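Local coordinates for protein quinoline 2-oxidoreductase large subunit (Pseudomonas putida, PDB 1T3Q) that carries the molybdenum-pterin cofactor of quinoline 2-oxidoreductase, a molybdenum hydroxylase that probably oxidises quinoline at its 2-position, at residues Val196-Met201 against Gly368-Val373; Glu202-Val207 against His262-Leu267; Phe255-His260 against Gln286-Gly291. All blocks are in the same frame, centred on the assembly; numbering follows the deposited sequence.

Contact 1: Val196-Met201 against Gly368-Val373. With MCN (pterin cytosine dinucleotide), chain N; SMO (dioxosulfidomolybdenum(VI) ion), chain O.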
loop_
_atom_site.group_PDB
_atom_site.type_symbol
_atom_site.label_atom_id
_atom_site.label_comp_id
_atom_site.label_asym_id
_atom_site.label_seq_id
_atom_site.Cartn_x
_atom_site.Cartn_y
_atom_site.Cartn_z
ATOM N N VAL B 196 32.704 -17.379 2.290
ATOM C CA VAL B 196 32.004 -16.842 3.447
ATOM C C VAL B 196 30.652 -16.400 2.925
ATOM O O VAL B 196 30.449 -16.313 1.712
ATOM C CB VAL B 196 32.722 -15.617 4.084
ATOM C CG1 VAL B 196 34.084 -16.025 4.596
ATOM C CG2 VAL B 196 32.825 -14.473 3.080
ATOM N N SER B 197 29.721 -16.149 3.838
ATOM C CA SER B 197 28.392 -15.683 3.480
ATOM C C SER B 197 28.208 -14.305 4.102
ATOM O O SER B 197 28.719 -14.051 5.192
ATOM C CB SER B 197 27.318 -16.628 4.041
ATOM O OG SER B 197 26.026 -16.076 3.850
ATOM N N ALA B 198 27.493 -13.422 3.411
ATOM C CA ALA B 198 27.231 -12.085 3.941
ATOM C C ALA B 198 26.461 -12.292 5.245
ATOM O O ALA B 198 26.523 -11.475 6.169
ATOM C CB ALA B 198 26.392 -11.279 2.953
ATOM N N CYS B 199 25.725 -13.399 5.295
ATOM C CA CYS B 199 24.940 -13.773 6.467
ATOM C C CYS B 199 24.210 -12.608 7.154
ATOM O O CYS B 199 24.430 -12.327 8.336
ATOM C CB CYS B 199 25.852 -14.500 7.473
ATOM S SG CYS B 199 24.982 -15.424 8.774
ATOM N N PRO B 200 23.343 -11.899 6.417
ATOM C CA PRO B 200 22.613 -10.788 7.036
ATOM C C PRO B 200 21.612 -11.415 8.010
ATOM O O PRO B 200 21.181 -12.542 7.790
ATOM C CB PRO B 200 21.928 -10.126 5.843
ATOM C CG PRO B 200 21.660 -11.296 4.933
ATOM C CD PRO B 200 22.969 -12.052 5.001
ATOM N N MET B 201 21.245 -10.716 9.086
ATOM C CA MET B 201 20.297 -11.306 10.033
ATOM C C MET B 201 18.937 -11.567 9.386
ATOM O O MET B 201 18.232 -12.502 9.771
ATOM C CB MET B 201 20.154 -10.436 11.290
ATOM C CG MET B 201 21.346 -10.557 12.235
ATOM S SD MET B 201 21.682 -12.272 12.782
ATOM C CE MET B 201 22.883 -12.789 11.530
ATOM N N GLY B 368 29.644 -14.403 -5.318
ATOM C CA GLY B 368 28.983 -13.129 -5.497
ATOM C C GLY B 368 29.612 -12.033 -4.662
ATOM O O GLY B 368 30.591 -12.263 -3.952
ATOM N N ALA B 369 29.026 -10.846 -4.740
ATOM C CA ALA B 369 29.521 -9.680 -4.024
ATOM C C ALA B 369 29.224 -9.691 -2.533
ATOM O O ALA B 369 28.118 -10.007 -2.111
ATOM C CB ALA B 369 28.937 -8.418 -4.642
ATOM N N TYR B 370 30.240 -9.351 -1.752
ATOM C CA TYR B 370 30.119 -9.236 -0.308
ATOM C C TYR B 370 31.102 -8.142 0.095
ATOM O O TYR B 370 32.261 -8.151 -0.321
ATOM C CB TYR B 370 30.445 -10.557 0.401
ATOM C CG TYR B 370 30.539 -10.452 1.916
ATOM C CD1 TYR B 370 29.600 -9.724 2.654
ATOM C CD2 TYR B 370 31.556 -11.105 2.613
ATOM C CE1 TYR B 370 29.678 -9.647 4.047
ATOM C CE2 TYR B 370 31.640 -11.041 4.005
ATOM C CZ TYR B 370 30.699 -10.310 4.715
ATOM O OH TYR B 370 30.786 -10.240 6.090
ATOM N N ARG B 371 30.595 -7.180 0.861
ATOM C CA ARG B 371 31.353 -6.044 1.371
ATOM C C ARG B 371 32.864 -6.129 1.159
ATOM O O ARG B 371 33.552 -6.937 1.794
ATOM C CB ARG B 371 31.051 -5.888 2.866
ATOM C CG ARG B 371 31.337 -4.519 3.436
ATOM C CD ARG B 371 30.820 -4.444 4.860
ATOM N NE ARG B 371 30.784 -3.075 5.356
ATOM C CZ ARG B 371 30.131 -2.703 6.452
ATOM N NH1 ARG B 371 29.462 -3.602 7.162
ATOM N NH2 ARG B 371 30.132 -1.427 6.824
ATOM N N GLY B 372 33.374 -5.285 0.267
ATOM C CA GLY B 372 34.799 -5.263 -0.013
ATOM C C GLY B 372 35.164 -6.087 -1.232
ATOM O O GLY B 372 36.254 -5.942 -1.793
ATOM N N VAL B 373 34.236 -6.946 -1.637
ATOM C CA VAL B 373 34.403 -7.837 -2.785
ATOM C C VAL B 373 35.798 -8.443 -2.936
ATOM O O VAL B 373 36.396 -8.884 -1.955
ATOM C CB VAL B 373 33.966 -7.139 -4.110
ATOM C CG1 VAL B 373 32.476 -6.824 -4.049
ATOM C CG2 VAL B 373 34.759 -5.855 -4.342
HETATM N N1 MCN N . 28.633 8.262 4.995
HETATM C C2 MCN N . 28.761 9.580 5.543
HETATM N N3 MCN N . 29.795 10.309 4.976
HETATM C C4 MCN N . 30.668 9.880 3.981
HETATM C C5 MCN N . 30.496 8.516 3.467
HETATM C C6 MCN N . 29.491 7.723 3.966
HETATM O O2 MCN N . 28.033 9.962 6.432
HETATM N N4 MCN N . 31.613 10.665 3.511
HETATM C "C1'" MCN N . 27.444 7.415 5.584
HETATM C C2D MCN N . 26.160 7.464 4.637
HETATM O "O2'" MCN N . 24.935 7.419 5.452
HETATM C "C3'" MCN N . 26.359 6.273 3.724
HETATM C C4D MCN N . 26.980 5.214 4.603
HETATM O O4D MCN N . 27.720 5.988 5.674
HETATM O "O3'" MCN N . 25.062 5.838 3.184
HETATM C "C5'" MCN N . 27.816 4.130 3.865
HETATM O "O5'" MCN N . 28.722 4.839 3.056
HETATM P PA MCN N . 28.873 4.657 1.495
HETATM O O1A MCN N . 28.335 5.912 0.878
HETATM O O2A MCN N . 30.320 4.235 1.309
HETATM O O3A MCN N . 28.098 3.359 0.893
HETATM P PB MCN N . 26.545 3.099 0.605
HETATM O O1B MCN N . 26.407 2.875 -0.865
HETATM O O2B MCN N . 25.688 4.161 1.228
HETATM O O3B MCN N . 26.243 1.742 1.407
HETATM C C10 MCN N . 26.561 0.491 0.853
HETATM C "C9'" MCN N . 27.770 0.015 1.591
HETATM C "C8'" MCN N . 28.048 -1.396 1.023
HETATM S "S8'" MCN N . 28.446 -1.452 -0.719
HETATM C "C7'" MCN N . 28.042 -2.539 1.713
HETATM S "S7'" MCN N . 28.347 -4.162 1.033
HETATM C "C6'" MCN N . 27.664 -2.472 3.231
HETATM C C7 MCN N . 27.997 -1.121 3.807
HETATM O "O9'" MCN N . 27.405 -0.079 3.047
HETATM N "N5'" MCN N . 26.221 -2.948 3.308
HETATM C C4A MCN N . 25.689 -2.546 4.597
HETATM N "N8'" MCN N . 27.489 -1.012 5.216
HETATM C C4B MCN N . 26.272 -1.682 5.542
HETATM N "N1'" MCN N . 25.714 -1.313 6.792
HETATM C "C2'" MCN N . 24.510 -1.869 7.063
HETATM N "N2'" MCN N . 23.942 -1.560 8.249
HETATM N "N3'" MCN N . 23.846 -2.704 6.186
HETATM C "C4'" MCN N . 24.344 -3.110 4.892
HETATM O "O4'" MCN N . 23.700 -3.845 4.183
HETATM S S SMO O . 29.390 -5.723 -1.591
HETATM MO MO SMO O . 28.522 -3.784 -1.377
HETATM O OM2 SMO O . 29.564 -3.552 -2.750
HETATM O OM1 SMO O . 26.940 -4.076 -1.905
#
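Tyr370 shows how one aromatic ring can join two loops distant in sequence without a single hydrogen bond between them: its phenol side chain lies against Val196 and Ala198. With CG anti to the backbone N (chi1 171°), the side chain is directed into the 196-201 loop. Ala198 packs over one face, its CA 3.8 Å from the centroid of the Tyr370 ring and 28° off the ring normal, a CH-pi contact. On the CD1 side the methyl follows, Ala198 CB lying 3.6 Å from Tyr370 CD1. From the same side of the ring, but toward its CD2 edge, Val196 crosses the tyrosine at about a right angle and brings CG2 to 3.6 Å from Tyr370 CD2, an oblique approach. These three touches make up the tight part of the contact.

Both loops belong to the molybdopterin cofactor-binding domain of the xanthine dehydrogenase family, and Tyr370 and Arg371 line the molybdenum pocket. There the backbone runs close to the metal group, with Arg371 N 3.1 Å from S of the dioxosulfidomolybdenum ion. The extended Arg371 chain leaves in another direction, laying one face of its guanidinium against the pterin, with NH2 3.1 Å from N8' of the dinucleotide; Gln685 and Gly742 hold NH1 and NE.

The contact thins out along the 196-201 loop. Ser197 points its CB away from the 368-373 loop, and from Cys199 to Met201 nothing touches it. This looser flank is nonetheless buried, Arg143 of the small subunit packing on Cys199; the same arginine donates to the carbonyl of Ala198 and touches Tyr370.

Contact 2: Glu202-Val207 against His262-Leu267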
loop_
_atom_site.group_PDB
_atom_site.type_symbol
_atom_site.label_atom_id
_atom_site.label_comp_id
_atom_site.label_asym_id
_atom_site.label_seq_id
_atom_site.Cartn_x
_atom_site.Cartn_y
_atom_site.Cartn_z
ATOM N N GLU B 202 18.563 -10.738 8.414
ATOM C CA GLU B 202 17.315 -10.954 7.684
ATOM C C GLU B 202 17.716 -11.654 6.386
ATOM O O GLU B 202 18.573 -11.160 5.654
ATOM C CB GLU B 202 16.629 -9.638 7.321
ATOM C CG GLU B 202 15.435 -9.841 6.392
ATOM C CD GLU B 202 15.039 -8.580 5.653
ATOM O OE1 GLU B 202 15.922 -7.949 5.033
ATOM O OE2 GLU B 202 13.847 -8.223 5.680
ATOM N N THR B 203 17.106 -12.798 6.099
ATOM C CA THR B 203 17.434 -13.526 4.879
ATOM C C THR B 203 16.779 -12.833 3.687
ATOM O O THR B 203 16.118 -11.805 3.840
ATOM C CB THR B 203 16.920 -14.974 4.945
ATOM O OG1 THR B 203 15.504 -14.963 5.164
ATOM C CG2 THR B 203 17.608 -15.734 6.074
ATOM N N ARG B 204 16.947 -13.403 2.499
ATOM C CA ARG B 204 16.349 -12.813 1.309
ATOM C C ARG B 204 14.855 -13.091 1.258
ATOM O O ARG B 204 14.364 -14.061 1.839
ATOM C CB ARG B 204 17.008 -13.365 0.044
ATOM C CG ARG B 204 18.505 -13.093 -0.046
ATOM C CD ARG B 204 19.097 -13.834 -1.235
ATOM N NE ARG B 204 18.821 -15.265 -1.164
ATOM C CZ ARG B 204 18.994 -16.105 -2.179
ATOM N NH1 ARG B 204 18.716 -17.395 -2.030
ATOM N NH2 ARG B 204 19.439 -15.656 -3.346
ATOM N N GLY B 205 14.137 -12.230 0.552
ATOM C CA GLY B 205 12.706 -12.402 0.435
ATOM C C GLY B 205 12.119 -11.476 -0.603
ATOM O O GLY B 205 12.704 -10.448 -0.937
ATOM N N ALA B 206 10.961 -11.852 -1.126
ATOM C CA ALA B 206 10.278 -11.048 -2.119
ATOM C C ALA B 206 8.821 -11.482 -2.204
ATOM O O ALA B 206 8.489 -12.633 -1.922
ATOM C CB ALA B 206 10.962 -11.194 -3.479
ATOM N N VAL B 207 7.954 -10.547 -2.578
ATOM C CA VAL B 207 6.530 -10.813 -2.718
ATOM C C VAL B 207 6.078 -10.134 -4.001
ATOM O O VAL B 207 6.308 -8.939 -4.190
ATOM C CB VAL B 207 5.713 -10.225 -1.535
ATOM C CG1 VAL B 207 4.236 -10.546 -1.710
ATOM C CG2 VAL B 207 6.220 -10.792 -0.218
ATOM N N HIS B 262 18.053 -12.401 -7.921
ATOM C CA HIS B 262 17.891 -13.788 -7.490
ATOM C C HIS B 262 16.855 -14.513 -8.334
ATOM O O HIS B 262 15.851 -13.932 -8.735
ATOM C CB HIS B 262 17.440 -13.858 -6.027
ATOM C CG HIS B 262 18.139 -12.885 -5.134
ATOM N ND1 HIS B 262 19.501 -12.910 -4.927
ATOM C CD2 HIS B 262 17.667 -11.837 -4.417
ATOM C CE1 HIS B 262 19.838 -11.915 -4.124
ATOM N NE2 HIS B 262 18.744 -11.250 -3.801
ATOM N N PRO B 263 17.099 -15.794 -8.630
ATOM C CA PRO B 263 16.126 -16.541 -9.427
ATOM C C PRO B 263 14.735 -16.402 -8.799
ATOM O O PRO B 263 13.741 -16.225 -9.499
ATOM C CB PRO B 263 16.656 -17.969 -9.353
ATOM C CG PRO B 263 18.133 -17.762 -9.362
ATOM C CD PRO B 263 18.325 -16.582 -8.409
ATOM N N GLU B 264 14.676 -16.458 -7.470
ATOM C CA GLU B 264 13.398 -16.359 -6.771
ATOM C C GLU B 264 12.634 -15.063 -7.033
ATOM O O GLU B 264 11.406 -15.064 -7.015
ATOM C CB GLU B 264 13.592 -16.560 -5.264
ATOM C CG GLU B 264 14.039 -17.965 -4.886
ATOM C CD GLU B 264 15.546 -18.117 -4.794
ATOM O OE1 GLU B 264 16.272 -17.471 -5.580
ATOM O OE2 GLU B 264 16.006 -18.900 -3.937
ATOM N N GLU B 265 13.341 -13.958 -7.274
ATOM C CA GLU B 265 12.656 -12.695 -7.550
ATOM C C GLU B 265 11.872 -12.822 -8.848
ATOM O O GLU B 265 10.748 -12.333 -8.966
ATOM C CB GLU B 265 13.660 -11.534 -7.654
ATOM C CG GLU B 265 14.322 -11.194 -6.329
ATOM C CD GLU B 265 15.386 -10.114 -6.451
ATOM O OE1 GLU B 265 15.249 -9.064 -5.784
ATOM O OE2 GLU B 265 16.362 -10.318 -7.203
ATOM N N LEU B 266 12.466 -13.493 -9.828
ATOM C CA LEU B 266 11.783 -13.672 -11.093
ATOM C C LEU B 266 10.663 -14.679 -10.896
ATOM O O LEU B 266 9.551 -14.478 -11.378
ATOM C CB LEU B 266 12.756 -14.174 -12.166
ATOM C CG LEU B 266 13.927 -13.243 -12.495
ATOM C CD1 LEU B 266 14.759 -13.850 -13.619
ATOM C CD2 LEU B 266 13.402 -11.884 -12.904
ATOM N N LEU B 267 10.956 -15.747 -10.161
ATOM C CA LEU B 267 9.969 -16.789 -9.930
ATOM C C LEU B 267 8.684 -16.296 -9.291
ATOM O O LEU B 267 7.601 -16.652 -9.750
ATOM C CB LEU B 267 10.572 -17.926 -9.105
ATOM C CG LEU B 267 11.582 -18.803 -9.855
ATOM C CD1 LEU B 267 12.298 -19.715 -8.880
ATOM C CD2 LEU B 267 10.857 -19.625 -10.938
HETATM O O HOH W 1 18.958 -17.535 -5.323
HETATM O O HOH W 2 15.008 -10.440 -2.647
#
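The strand beginning at Gly205 passes the first turn of the helix that starts at Pro263, with the CA of Ala206 6.2 Å from the CA of Glu265, and the backbones spread to 9.0 Å between the CA atoms of Arg204 and His262. Arg204 bridges the wider gap. Its CD lies over one face of the His262 ring, 3.7 Å from the centroid and 16° off the normal, in a CH-pi contact; the bend at chi3 (-56°) then turns the guanidinium so that it stands nearly perpendicular to that ring, with His262 ND1 at its edge.

Charge adds a weaker link. Arg204 NH1 and Glu264 OE2 form a long salt bridge of 3.6 Å with the oxygen well out of the guanidinium plane, whereas Glu283 is the stronger partner of NH1. A water completes the connection, accepting from Arg204 NH2 at 2.8 Å and lying 2.7 Å from Glu264 OE1. Further along, a second water lies 2.9 Å from Gly205 O and farther, as a weak link, from Glu265 OE1, whose stronger partner is the Thr221 hydroxyl.

The other oxygen of Glu265 serves its own helix: His262 N donates to Glu265 OE2 at 2.8 Å, almost straight at 172°. With His262 at the N-cap and glutamate three residues on, this is the side-chain-to-N-cap half of a capping box, here at the start of a helix resting on a mixed beta-sheet.

Contact 3: Phe255-His260 against Gln286-Gly291. With MCN (pterin cytosine dinucleotide), chain N; SMO (dioxosulfidomolybdenum(VI) ion), chain O.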
loop_
_atom_site.group_PDB
_atom_site.type_symbol
_atom_site.label_atom_id
_atom_site.label_comp_id
_atom_site.label_asym_id
_atom_site.label_seq_id
_atom_site.Cartn_x
_atom_site.Cartn_y
_atom_site.Cartn_z
ATOM N N PHE B 255 24.828 -5.991 2.660
ATOM C CA PHE B 255 26.257 -6.244 2.542
ATOM C C PHE B 255 26.688 -6.814 1.190
ATOM O O PHE B 255 27.722 -7.461 1.098
ATOM C CB PHE B 255 26.693 -7.197 3.658
ATOM C CG PHE B 255 26.164 -6.814 5.014
ATOM C CD1 PHE B 255 26.603 -5.650 5.640
ATOM C CD2 PHE B 255 25.194 -7.591 5.642
ATOM C CE1 PHE B 255 26.078 -5.260 6.875
ATOM C CE2 PHE B 255 24.662 -7.210 6.881
ATOM C CZ PHE B 255 25.105 -6.044 7.494
ATOM N N GLY B 256 25.897 -6.565 0.153
ATOM C CA GLY B 256 26.232 -7.075 -1.168
ATOM C C GLY B 256 25.392 -8.271 -1.589
ATOM O O GLY B 256 25.077 -8.433 -2.775
ATOM N N GLN B 257 25.019 -9.111 -0.630
ATOM C CA GLN B 257 24.228 -10.303 -0.947
ATOM C C GLN B 257 22.915 -9.929 -1.617
ATOM O O GLN B 257 22.429 -10.633 -2.508
ATOM C CB GLN B 257 23.942 -11.115 0.318
ATOM C CG GLN B 257 23.359 -12.500 0.038
ATOM C CD GLN B 257 22.896 -13.209 1.294
ATOM O OE1 GLN B 257 21.785 -12.987 1.769
ATOM N NE2 GLN B 257 23.758 -14.056 1.847
ATOM N N LYS B 258 22.341 -8.812 -1.185
ATOM C CA LYS B 258 21.084 -8.346 -1.733
ATOM C C LYS B 258 21.298 -7.369 -2.887
ATOM O O LYS B 258 20.408 -6.600 -3.252
ATOM C CB LYS B 258 20.232 -7.746 -0.608
ATOM C CG LYS B 258 19.779 -8.838 0.363
ATOM C CD LYS B 258 19.002 -8.325 1.570
ATOM C CE LYS B 258 18.719 -9.481 2.526
ATOM N NZ LYS B 258 18.249 -9.018 3.868
ATOM N N ALA B 259 22.496 -7.424 -3.461
ATOM C CA ALA B 259 22.849 -6.597 -4.603
ATOM C C ALA B 259 23.030 -7.529 -5.801
ATOM O O ALA B 259 23.960 -7.372 -6.589
ATOM C CB ALA B 259 24.135 -5.826 -4.337
ATOM N N HIS B 260 22.150 -8.518 -5.903
ATOM C CA HIS B 260 22.165 -9.468 -7.016
ATOM C C HIS B 260 20.726 -9.727 -7.415
ATOM O O HIS B 260 19.795 -9.472 -6.644
ATOM C CB HIS B 260 22.756 -10.828 -6.628
ATOM C CG HIS B 260 24.164 -10.775 -6.126
ATOM N ND1 HIS B 260 24.470 -10.689 -4.785
ATOM C CD2 HIS B 260 25.348 -10.817 -6.783
ATOM C CE1 HIS B 260 25.783 -10.685 -4.636
ATOM N NE2 HIS B 260 26.339 -10.762 -5.831
ATOM N N GLN B 286 18.894 -21.872 6.176
ATOM C CA GLN B 286 19.583 -22.894 5.394
ATOM C C GLN B 286 19.611 -22.532 3.916
ATOM O O GLN B 286 20.627 -22.718 3.247
ATOM C CB GLN B 286 18.914 -24.257 5.594
ATOM C CG GLN B 286 19.239 -24.874 6.940
ATOM C CD GLN B 286 18.855 -23.966 8.092
ATOM O OE1 GLN B 286 17.676 -23.703 8.308
ATOM N NE2 GLN B 286 19.852 -23.469 8.830
ATOM N N GLU B 287 18.499 -22.007 3.412
ATOM C CA GLU B 287 18.426 -21.616 2.009
ATOM C C GLU B 287 19.372 -20.451 1.729
ATOM O O GLU B 287 19.904 -20.327 0.620
ATOM C CB GLU B 287 16.997 -21.224 1.643
ATOM C CG GLU B 287 15.979 -22.324 1.900
ATOM C CD GLU B 287 14.582 -21.898 1.535
ATOM O OE1 GLU B 287 14.112 -22.284 0.444
ATOM O OE2 GLU B 287 13.953 -21.167 2.333
ATOM N N ASN B 288 19.590 -19.593 2.726
ATOM C CA ASN B 288 20.502 -18.468 2.518
ATOM C C ASN B 288 21.916 -19.006 2.317
ATOM O O ASN B 288 22.682 -18.474 1.514
ATOM C CB ASN B 288 20.477 -17.500 3.700
ATOM C CG ASN B 288 21.116 -16.165 3.364
ATOM O OD1 ASN B 288 20.499 -15.306 2.712
ATOM N ND2 ASN B 288 22.354 -15.988 3.785
ATOM N N PHE B 289 22.272 -20.060 3.042
ATOM C CA PHE B 289 23.594 -20.653 2.882
ATOM C C PHE B 289 23.660 -21.474 1.592
ATOM O O PHE B 289 24.658 -21.442 0.883
ATOM C CB PHE B 289 23.944 -21.555 4.070
ATOM C CG PHE B 289 24.397 -20.800 5.293
ATOM C CD1 PHE B 289 23.666 -20.863 6.473
ATOM C CD2 PHE B 289 25.542 -20.011 5.253
ATOM C CE1 PHE B 289 24.067 -20.144 7.600
ATOM C CE2 PHE B 289 25.955 -19.287 6.373
ATOM C CZ PHE B 289 25.215 -19.352 7.548
ATOM N N LEU B 290 22.581 -22.185 1.288
ATOM C CA LEU B 290 22.517 -23.036 0.099
ATOM C C LEU B 290 22.357 -22.359 -1.256
ATOM O O LEU B 290 23.082 -22.679 -2.203
ATOM C CB LEU B 290 21.373 -24.045 0.240
ATOM C CG LEU B 290 21.563 -25.271 1.128
ATOM C CD1 LEU B 290 20.210 -25.923 1.381
ATOM C CD2 LEU B 290 22.524 -26.244 0.460
ATOM N N GLY B 291 21.401 -21.439 -1.353
ATOM C CA GLY B 291 21.122 -20.812 -2.631
ATOM C C GLY B 291 21.298 -19.329 -2.875
ATOM O O GLY B 291 20.766 -18.818 -3.859
HETATM N N1 MCN N . 28.633 8.262 4.995
HETATM C C2 MCN N . 28.761 9.580 5.543
HETATM N N3 MCN N . 29.795 10.309 4.976
HETATM C C4 MCN N . 30.668 9.880 3.981
HETATM C C5 MCN N . 30.496 8.516 3.467
HETATM C C6 MCN N . 29.491 7.723 3.966
HETATM O O2 MCN N . 28.033 9.962 6.432
HETATM N N4 MCN N . 31.613 10.665 3.511
HETATM C "C1'" MCN N . 27.444 7.415 5.584
HETATM C C2D MCN N . 26.160 7.464 4.637
HETATM O "O2'" MCN N . 24.935 7.419 5.452
HETATM C "C3'" MCN N . 26.359 6.273 3.724
HETATM C C4D MCN N . 26.980 5.214 4.603
HETATM O O4D MCN N . 27.720 5.988 5.674
HETATM O "O3'" MCN N . 25.062 5.838 3.184
HETATM C "C5'" MCN N . 27.816 4.130 3.865
HETATM O "O5'" MCN N . 28.722 4.839 3.056
HETATM P PA MCN N . 28.873 4.657 1.495
HETATM O O1A MCN N . 28.335 5.912 0.878
HETATM O O2A MCN N . 30.320 4.235 1.309
HETATM O O3A MCN N . 28.098 3.359 0.893
HETATM P PB MCN N . 26.545 3.099 0.605
HETATM O O1B MCN N . 26.407 2.875 -0.865
HETATM O O2B MCN N . 25.688 4.161 1.228
HETATM O O3B MCN N . 26.243 1.742 1.407
HETATM C C10 MCN N . 26.561 0.491 0.853
HETATM C "C9'" MCN N . 27.770 0.015 1.591
HETATM C "C8'" MCN N . 28.048 -1.396 1.023
HETATM S "S8'" MCN N . 28.446 -1.452 -0.719
HETATM C "C7'" MCN N . 28.042 -2.539 1.713
HETATM S "S7'" MCN N . 28.347 -4.162 1.033
HETATM C "C6'" MCN N . 27.664 -2.472 3.231
HETATM C C7 MCN N . 27.997 -1.121 3.807
HETATM O "O9'" MCN N . 27.405 -0.079 3.047
HETATM N "N5'" MCN N . 26.221 -2.948 3.308
HETATM C C4A MCN N . 25.689 -2.546 4.597
HETATM N "N8'" MCN N . 27.489 -1.012 5.216
HETATM C C4B MCN N . 26.272 -1.682 5.542
HETATM N "N1'" MCN N . 25.714 -1.313 6.792
HETATM C "C2'" MCN N . 24.510 -1.869 7.063
HETATM N "N2'" MCN N . 23.942 -1.560 8.249
HETATM N "N3'" MCN N . 23.846 -2.704 6.186
HETATM C "C4'" MCN N . 24.344 -3.110 4.892
HETATM O "O4'" MCN N . 23.700 -3.845 4.183
HETATM S S SMO O . 29.390 -5.723 -1.591
HETATM MO MO SMO O . 28.522 -3.784 -1.377
HETATM O OM2 SMO O . 29.564 -3.552 -2.750
HETATM O OM1 SMO O . 26.940 -4.076 -1.905
#
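Gln257 and Asn288 reach for each other from opposite directions and meet through their terminal amides, whose planes are turned 51° apart. Both side chains leave with CG anti to the backbone N (chi1 -169° in Gln257), and the glutamine stays extended beyond it, which carries its amide across a gap of 9.6 Å between the CA atoms of Gln257 and Asn288. As modelled, Gln257 OE1 faces Asn288 OD1 at 2.8 Å; amide orientation is doubtful here, and with one group turned over the pair may be a hydrogen bond.

The base of Gln257 is well organised. It sits in a type I turn closed by Ala259 N to Gly256 O at 2.9 Å, and His260 ND1 donates to Gln257 O at 3.1 Å from above the carbonyl plane.

On the cofactor side, Phe255 turns one ring face to the pterin, bringing CE1 to 3.4 Å from C4' of the dinucleotide, while Phe255 N donates to O4' of the same group at 2.9 Å. Next to it Gly256 CA passes 3.2 Å from OM1 of the molybdenum ion. The amide pair thus links helix 285-291 to a loop that forms a wall of the molybdenum-pterin pocket.

Read from the N terminus, the chain first lays down 196-201 and, directly after it, 202-207. Contact 1 closes the longest loop, returning only at 368-373, and both other contacts nest within it. Segment 255-260 opens contact 3 before 262-267 closes contact 2, and 286-291 then closes contact 3, so these two cross. Contact 2 joins strand 205-211 to helix 263-275, contact 3 joins a cofactor-binding loop to helix 285-291, and contact 1 joins two further loops. Between them run direct ties: a Glu202-Lys258 salt bridge links contacts 2 and 3, while probable hydrogen bonds from Arg371 N to Phe255 O and between Ala369 N and His260 NE2 join contacts 1 and 3, which both touch the cofactor.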